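Local coordinates for TetR family transcriptional regulator (Rhodococcus erythropolis, PDB 4ZA6), which acts as a TetR-family transcriptional regulator, QsdR, and probably represses qsdA, a gene for degradation of quorum-sensing signals, at residues 62-70 with 81-89; 73-81 with 127-137. All coordinates share one frame; numbering follows the deposited sequence.

Overall arrangement
Both contacts are helix pairings on the same side of the chain's centre, and their centres lie about 14 Å apart. They share helix 74-90. Interaction 1 packs its later part, 81-89, against the end of helix 47-69. Interaction 2 packs residues 73-81, at its N-terminal end, against the end of helix 115-133 and the turn that follows. Along the chain the segments interleave: 62-70, 73-81, 81-89, then 127-137. Val81 belongs to both contacts, and the hydroxyl of Tyr77 bonds to the carbonyl of Met67 between them. Helix 74-90 thus joins helix 47-69 to helix 115-133 within the all-helical regulatory part expected of a TetR-family protein.

Interaction 1 of 2, residues 62-70 with 81-89; sequences TYRKAMSQA and VFGRVMRSV
Thr62 meets Val85 through its methyl, CG2, which lies 3.9 Å from Val85 CG1 and close to Ser88. With CG2 anti to the backbone N, the methyl faces segment 81-89 and the hydroxyl, on the other branch, bonds to Ala58 O one turn back. Val85 lies over one face of the Tyr63 ring. The ring edge points at the face of Phe82 in a T-shaped pair, with planes at 89° and centroids 5.9 Å apart. Ala66 is the small residue at the middle: its CB sits 3.6 Å from Val85 CG2 and also touches Arg84 CB. Met67 adds its CG beside Val81 CG1. The Arg84 side chain, extended as far as NE, crosses Gln69 at about a right angle. Gln69 O lies above one face of its guanidinium, 3.4 Å from Arg84 NH2, but the angle is too poor for a hydrogen bond. Ala70 closes the row, its CB tight against Val81 CG2 at 3.5 Å. Helices 47-69 and 74-90, joined by a short link, form a helical hairpin; segments 62-69 and 81-89 run 137° apart. Helix 115-133 packs on Tyr63 and Phe82, while helix 170-181 touches Phe82 and Met86.

Interaction 2 of 2, residues 73-81 with 127-137; sequences QGPEYILDV and ILQSQVDAGQL
Gln131 reaches across to Gly74 and Tyr77 from the last turns of helix 115-133. Its CB points toward helix 74-90. CG comes within 4.1 Å of Ile78 CD1. The chain then bends by rotation about CB-CG (chi2 -55°), which swings the amide toward Gly74. CD lies near both Gly74 N and Tyr77 CD2. At the tip the two amide atoms part. OE1 accepts a hydrogen bond from Gly74 N at 2.7 Å, with an N-H...O angle of 151° and the donor above the carbonyl plane. NE2 lies by the tyrosine ring, 3.6 Å from Tyr77 CD2. A leucine in its place would probably leave Gly74 N without this acceptor in a buried setting. Gly74 has positive phi and sits close to Gln136 O, where a CB would clash. Gln136 follows Gly135, whose Schellman motif ends the helix and turns the chain back toward Gly74. The Gln136 amide lies against Gln73, its NE2 3.3 Å from Gln73 CG. Ile78 CD1 touches both Leu128 CD2 and Leu137 CD2, at 3.8 Å from each. Ile78 CG1 meets Ile127 CG2, and Pro75 CG rests on Leu137 CD1. Two helices of the TetR-like C-terminal domain are thus pinned by a side-chain-to-backbone bond near a helix start. Segments 74-81 and 127-133 are nearly antiparallel, at 158°. Helix 170-181 adds Leu181 against Pro75 and Ile78, helix 143-158 packs on Leu128, and helix 47-69 touches Ile127 through Tyr63 and Met67.

Interaction 1 of 2, residues 62-70 with 81-89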
# COMPACT_ATOMS: atom_id res chain seq x y z
N THR A 62 6.78 1.55 3.51
CA THR A 62 5.99 1.36 4.74
C THR A 62 6.09 -0.09 5.22
O THR A 62 6.39 -0.32 6.40
CB THR A 62 4.55 1.84 4.52
OG1 THR A 62 4.62 3.23 4.22
CG2 THR A 62 3.64 1.63 5.74
N TYR A 63 5.88 -1.05 4.30
CA TYR A 63 5.94 -2.50 4.58
C TYR A 63 7.33 -2.91 5.08
O TYR A 63 7.44 -3.66 6.05
CB TYR A 63 5.62 -3.29 3.30
CG TYR A 63 4.19 -3.78 3.21
CD1 TYR A 63 3.83 -5.02 3.73
CD2 TYR A 63 3.23 -3.06 2.52
CE1 TYR A 63 2.52 -5.50 3.64
CE2 TYR A 63 1.91 -3.51 2.43
CZ TYR A 63 1.57 -4.75 2.95
OH TYR A 63 0.27 -5.21 2.87
N ARG A 64 8.40 -2.45 4.39
CA ARG A 64 9.79 -2.78 4.70
C ARG A 64 10.18 -2.30 6.08
O ARG A 64 10.91 -2.99 6.78
CB ARG A 64 10.75 -2.18 3.64
CG ARG A 64 10.49 -2.67 2.21
CD ARG A 64 11.04 -4.05 1.93
NE ARG A 64 10.78 -4.47 0.55
CZ ARG A 64 10.51 -5.72 0.21
NH1 ARG A 64 10.45 -6.67 1.14
NH2 ARG A 64 10.28 -6.03 -1.05
N LYS A 65 9.72 -1.10 6.45
CA LYS A 65 9.99 -0.53 7.77
C LYS A 65 9.27 -1.37 8.81
O LYS A 65 9.89 -1.83 9.76
CB LYS A 65 9.53 0.95 7.82
CG LYS A 65 9.94 1.67 9.11
CD LYS A 65 9.40 3.08 9.17
CE LYS A 65 9.73 3.76 10.48
NZ LYS A 65 9.21 5.15 10.53
N ALA A 66 7.99 -1.67 8.59
CA ALA A 66 7.23 -2.49 9.53
C ALA A 66 7.82 -3.89 9.71
O ALA A 66 7.82 -4.38 10.82
CB ALA A 66 5.77 -2.58 9.11
N MET A 67 8.34 -4.51 8.63
CA MET A 67 8.96 -5.84 8.66
C MET A 67 10.22 -5.87 9.51
O MET A 67 10.49 -6.88 10.14
CB MET A 67 9.30 -6.33 7.25
CG MET A 67 8.11 -6.83 6.46
SD MET A 67 8.44 -6.85 4.66
CE MET A 67 9.55 -8.25 4.56
N SER A 68 11.02 -4.79 9.48
CA SER A 68 12.26 -4.72 10.26
C SER A 68 11.97 -4.40 11.74
O SER A 68 12.74 -4.80 12.60
CB SER A 68 13.22 -3.70 9.65
OG SER A 68 12.74 -2.37 9.73
N GLN A 69 10.84 -3.70 12.02
CA GLN A 69 10.47 -3.29 13.39
C GLN A 69 9.51 -4.25 14.11
O GLN A 69 9.45 -4.23 15.34
CB GLN A 69 9.95 -1.84 13.40
CG GLN A 69 11.08 -0.83 13.13
CD GLN A 69 10.67 0.62 13.02
OE1 GLN A 69 11.50 1.53 13.17
NE2 GLN A 69 9.42 0.88 12.70
N ALA A 70 8.80 -5.11 13.37
CA ALA A 70 7.86 -6.07 13.97
C ALA A 70 8.53 -7.12 14.85
O ALA A 70 9.65 -7.55 14.56
CB ALA A 70 7.01 -6.73 12.91
N VAL A 81 3.23 -6.80 11.78
CA VAL A 81 3.60 -6.06 10.55
C VAL A 81 2.36 -5.32 10.02
O VAL A 81 2.45 -4.12 9.78
CB VAL A 81 4.19 -7.00 9.46
CG1 VAL A 81 4.25 -6.32 8.10
CG2 VAL A 81 5.57 -7.53 9.87
N PHE A 82 1.22 -6.02 9.90
CA PHE A 82 -0.03 -5.43 9.37
C PHE A 82 -0.59 -4.33 10.22
O PHE A 82 -1.06 -3.34 9.66
CB PHE A 82 -1.10 -6.50 9.09
CG PHE A 82 -0.97 -7.04 7.69
CD1 PHE A 82 -1.65 -6.44 6.63
CD2 PHE A 82 -0.11 -8.09 7.41
CE1 PHE A 82 -1.49 -6.90 5.33
CE2 PHE A 82 0.08 -8.53 6.10
CZ PHE A 82 -0.62 -7.93 5.07
N GLY A 83 -0.55 -4.51 11.54
CA GLY A 83 -1.00 -3.49 12.48
C GLY A 83 -0.17 -2.22 12.32
O GLY A 83 -0.72 -1.13 12.22
N ARG A 84 1.17 -2.38 12.24
CA ARG A 84 2.14 -1.30 12.05
C ARG A 84 1.90 -0.56 10.74
O ARG A 84 1.86 0.68 10.73
CB ARG A 84 3.58 -1.83 12.09
CG ARG A 84 4.09 -2.08 13.49
CD ARG A 84 5.46 -2.73 13.47
NE ARG A 84 5.89 -3.05 14.83
CZ ARG A 84 6.56 -2.22 15.61
NH1 ARG A 84 6.89 -1.01 15.18
NH2 ARG A 84 6.91 -2.59 16.84
N VAL A 85 1.78 -1.31 9.61
CA VAL A 85 1.55 -0.75 8.28
C VAL A 85 0.22 0.06 8.31
O VAL A 85 0.20 1.22 7.93
CB VAL A 85 1.54 -1.84 7.17
CG1 VAL A 85 1.02 -1.28 5.85
CG2 VAL A 85 2.93 -2.42 6.97
N MET A 86 -0.87 -0.55 8.81
CA MET A 86 -2.18 0.12 8.83
C MET A 86 -2.22 1.40 9.66
O MET A 86 -2.80 2.40 9.22
CB MET A 86 -3.29 -0.84 9.23
CG MET A 86 -3.54 -1.87 8.18
SD MET A 86 -5.04 -2.81 8.50
CE MET A 86 -4.44 -4.03 9.70
N ARG A 87 -1.58 1.39 10.83
CA ARG A 87 -1.52 2.57 11.70
C ARG A 87 -0.62 3.64 11.12
O ARG A 87 -0.92 4.82 11.29
CB ARG A 87 -1.13 2.18 13.13
CG ARG A 87 -2.26 1.44 13.82
CD ARG A 87 -1.99 1.15 15.28
NE ARG A 87 -1.46 -0.20 15.45
CZ ARG A 87 -2.16 -1.24 15.87
NH1 ARG A 87 -3.42 -1.10 16.25
NH2 ARG A 87 -1.59 -2.43 15.96
N SER A 88 0.43 3.25 10.36
CA SER A 88 1.33 4.20 9.70
C SER A 88 0.59 4.91 8.56
O SER A 88 0.68 6.12 8.40
CB SER A 88 2.58 3.50 9.17
OG SER A 88 3.42 4.44 8.52
N VAL A 89 -0.19 4.15 7.80
CA VAL A 89 -1.02 4.68 6.71
C VAL A 89 -2.11 5.61 7.29
O VAL A 89 -2.30 6.71 6.77
CB VAL A 89 -1.62 3.54 5.86
CG1 VAL A 89 -2.68 4.07 4.88
CG2 VAL A 89 -0.53 2.79 5.12

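Interaction 2 of 2, residues 73-81 with 127-137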
# COMPACT_ATOMS: atom_id res chain seq x y z
N GLN A 73 7.47 -14.19 15.74
CA GLN A 73 7.50 -15.08 14.57
C GLN A 73 6.08 -15.53 14.24
O GLN A 73 5.17 -15.29 15.01
CB GLN A 73 8.37 -16.31 14.88
CG GLN A 73 9.87 -16.02 14.85
CD GLN A 73 10.57 -16.27 16.16
OE1 GLN A 73 9.96 -16.40 17.23
NE2 GLN A 73 11.90 -16.30 16.11
N GLY A 74 5.93 -16.17 13.10
CA GLY A 74 4.67 -16.73 12.64
C GLY A 74 3.50 -15.77 12.54
O GLY A 74 3.69 -14.61 12.17
N PRO A 75 2.28 -16.24 12.88
CA PRO A 75 1.10 -15.36 12.81
C PRO A 75 1.17 -14.12 13.70
O PRO A 75 0.62 -13.11 13.33
CB PRO A 75 -0.06 -16.27 13.21
CG PRO A 75 0.46 -17.67 12.98
CD PRO A 75 1.90 -17.59 13.34
N GLU A 76 1.87 -14.18 14.83
CA GLU A 76 2.00 -13.02 15.71
C GLU A 76 2.86 -11.91 15.06
O GLU A 76 2.55 -10.72 15.22
CB GLU A 76 2.48 -13.40 17.13
CG GLU A 76 3.38 -14.62 17.22
CD GLU A 76 2.74 -15.97 17.47
OE1 GLU A 76 2.44 -16.28 18.65
OE2 GLU A 76 2.60 -16.74 16.50
N TYR A 77 3.89 -12.31 14.28
CA TYR A 77 4.77 -11.38 13.55
C TYR A 77 3.99 -10.76 12.40
O TYR A 77 4.10 -9.55 12.19
CB TYR A 77 6.04 -12.09 13.04
CG TYR A 77 6.88 -11.29 12.06
CD1 TYR A 77 7.83 -10.38 12.51
CD2 TYR A 77 6.76 -11.48 10.69
CE1 TYR A 77 8.61 -9.66 11.62
CE2 TYR A 77 7.54 -10.77 9.79
CZ TYR A 77 8.46 -9.85 10.25
OH TYR A 77 9.24 -9.14 9.37
N ILE A 78 3.23 -11.59 11.64
CA ILE A 78 2.44 -11.13 10.50
C ILE A 78 1.40 -10.13 10.99
O ILE A 78 1.24 -9.08 10.39
CB ILE A 78 1.80 -12.32 9.73
CG1 ILE A 78 2.90 -13.22 9.10
CG2 ILE A 78 0.82 -11.81 8.66
CD1 ILE A 78 2.50 -14.71 8.94
N LEU A 79 0.76 -10.44 12.14
CA LEU A 79 -0.21 -9.54 12.74
C LEU A 79 0.44 -8.22 13.13
O LEU A 79 -0.13 -7.16 12.87
CB LEU A 79 -0.95 -10.18 13.92
CG LEU A 79 -2.08 -11.15 13.55
CD1 LEU A 79 -2.58 -11.90 14.81
CD2 LEU A 79 -3.27 -10.42 12.98
N ASP A 80 1.64 -8.27 13.69
CA ASP A 80 2.36 -7.07 14.08
C ASP A 80 2.72 -6.19 12.86
O ASP A 80 2.57 -4.97 12.93
CB ASP A 80 3.61 -7.42 14.88
CG ASP A 80 4.23 -6.23 15.59
OD1 ASP A 80 3.51 -5.24 15.84
OD2 ASP A 80 5.39 -6.33 15.97
N VAL A 81 3.23 -6.80 11.78
CA VAL A 81 3.60 -6.06 10.55
C VAL A 81 2.36 -5.32 10.02
O VAL A 81 2.45 -4.12 9.78
CB VAL A 81 4.19 -7.00 9.46
CG1 VAL A 81 4.25 -6.32 8.10
CG2 VAL A 81 5.57 -7.53 9.87
N ILE A 127 6.52 -12.21 2.94
CA ILE A 127 6.43 -12.33 4.40
C ILE A 127 5.93 -13.75 4.76
O ILE A 127 6.51 -14.41 5.62
CB ILE A 127 5.51 -11.24 5.02
CG1 ILE A 127 6.20 -9.86 4.99
CG2 ILE A 127 5.11 -11.60 6.46
CD1 ILE A 127 5.21 -8.66 4.88
N LEU A 128 4.88 -14.21 4.07
CA LEU A 128 4.31 -15.54 4.27
C LEU A 128 5.31 -16.64 3.95
O LEU A 128 5.48 -17.56 4.76
CB LEU A 128 3.02 -15.74 3.46
CG LEU A 128 1.84 -14.86 3.85
CD1 LEU A 128 0.68 -15.03 2.89
CD2 LEU A 128 1.39 -15.13 5.28
N GLN A 129 6.02 -16.51 2.82
CA GLN A 129 7.00 -17.51 2.39
C GLN A 129 8.16 -17.58 3.38
O GLN A 129 8.58 -18.69 3.70
CB GLN A 129 7.50 -17.23 0.97
CG GLN A 129 8.45 -18.30 0.40
CD GLN A 129 7.78 -19.64 0.21
OE1 GLN A 129 8.06 -20.62 0.91
NE2 GLN A 129 6.87 -19.72 -0.75
N SER A 130 8.66 -16.44 3.87
CA SER A 130 9.76 -16.43 4.84
C SER A 130 9.35 -17.10 6.14
O SER A 130 10.13 -17.86 6.69
CB SER A 130 10.34 -15.03 5.05
OG SER A 130 9.43 -14.14 5.67
N GLN A 131 8.11 -16.87 6.59
CA GLN A 131 7.59 -17.51 7.81
C GLN A 131 7.43 -19.02 7.64
O GLN A 131 7.68 -19.76 8.58
CB GLN A 131 6.29 -16.84 8.31
CG GLN A 131 6.51 -15.42 8.87
CD GLN A 131 7.55 -15.37 9.97
OE1 GLN A 131 7.53 -16.14 10.92
NE2 GLN A 131 8.50 -14.46 9.85
N VAL A 132 7.05 -19.48 6.43
CA VAL A 132 6.91 -20.91 6.08
C VAL A 132 8.32 -21.51 6.02
O VAL A 132 8.55 -22.59 6.56
CB VAL A 132 6.12 -21.13 4.75
CG1 VAL A 132 6.30 -22.56 4.21
CG2 VAL A 132 4.65 -20.82 4.96
N ASP A 133 9.27 -20.77 5.41
CA ASP A 133 10.67 -21.17 5.29
C ASP A 133 11.36 -21.32 6.65
O ASP A 133 12.20 -22.21 6.83
CB ASP A 133 11.43 -20.20 4.37
CG ASP A 133 11.11 -20.34 2.89
OD1 ASP A 133 10.49 -21.36 2.51
OD2 ASP A 133 11.49 -19.44 2.12
N ALA A 134 10.95 -20.47 7.62
CA ALA A 134 11.48 -20.47 8.99
C ALA A 134 10.83 -21.55 9.88
O ALA A 134 11.16 -21.65 11.06
CB ALA A 134 11.25 -19.10 9.60
N GLY A 135 9.89 -22.32 9.33
CA GLY A 135 9.15 -23.34 10.07
C GLY A 135 8.22 -22.75 11.11
O GLY A 135 7.88 -23.41 12.09
N GLN A 136 7.78 -21.50 10.89
CA GLN A 136 6.93 -20.74 11.82
C GLN A 136 5.48 -20.61 11.38
O GLN A 136 4.65 -20.08 12.13
CB GLN A 136 7.51 -19.33 12.03
CG GLN A 136 8.99 -19.29 12.45
CD GLN A 136 9.28 -19.72 13.87
OE1 GLN A 136 8.56 -20.51 14.48
NE2 GLN A 136 10.38 -19.24 14.42
N LEU A 137 5.17 -21.06 10.16
CA LEU A 137 3.81 -20.93 9.64
C LEU A 137 3.38 -22.14 8.83
O LEU A 137 4.09 -22.59 7.94
CB LEU A 137 3.70 -19.62 8.81
CG LEU A 137 2.31 -19.24 8.25
CD1 LEU A 137 1.35 -18.82 9.34
CD2 LEU A 137 2.45 -18.13 7.23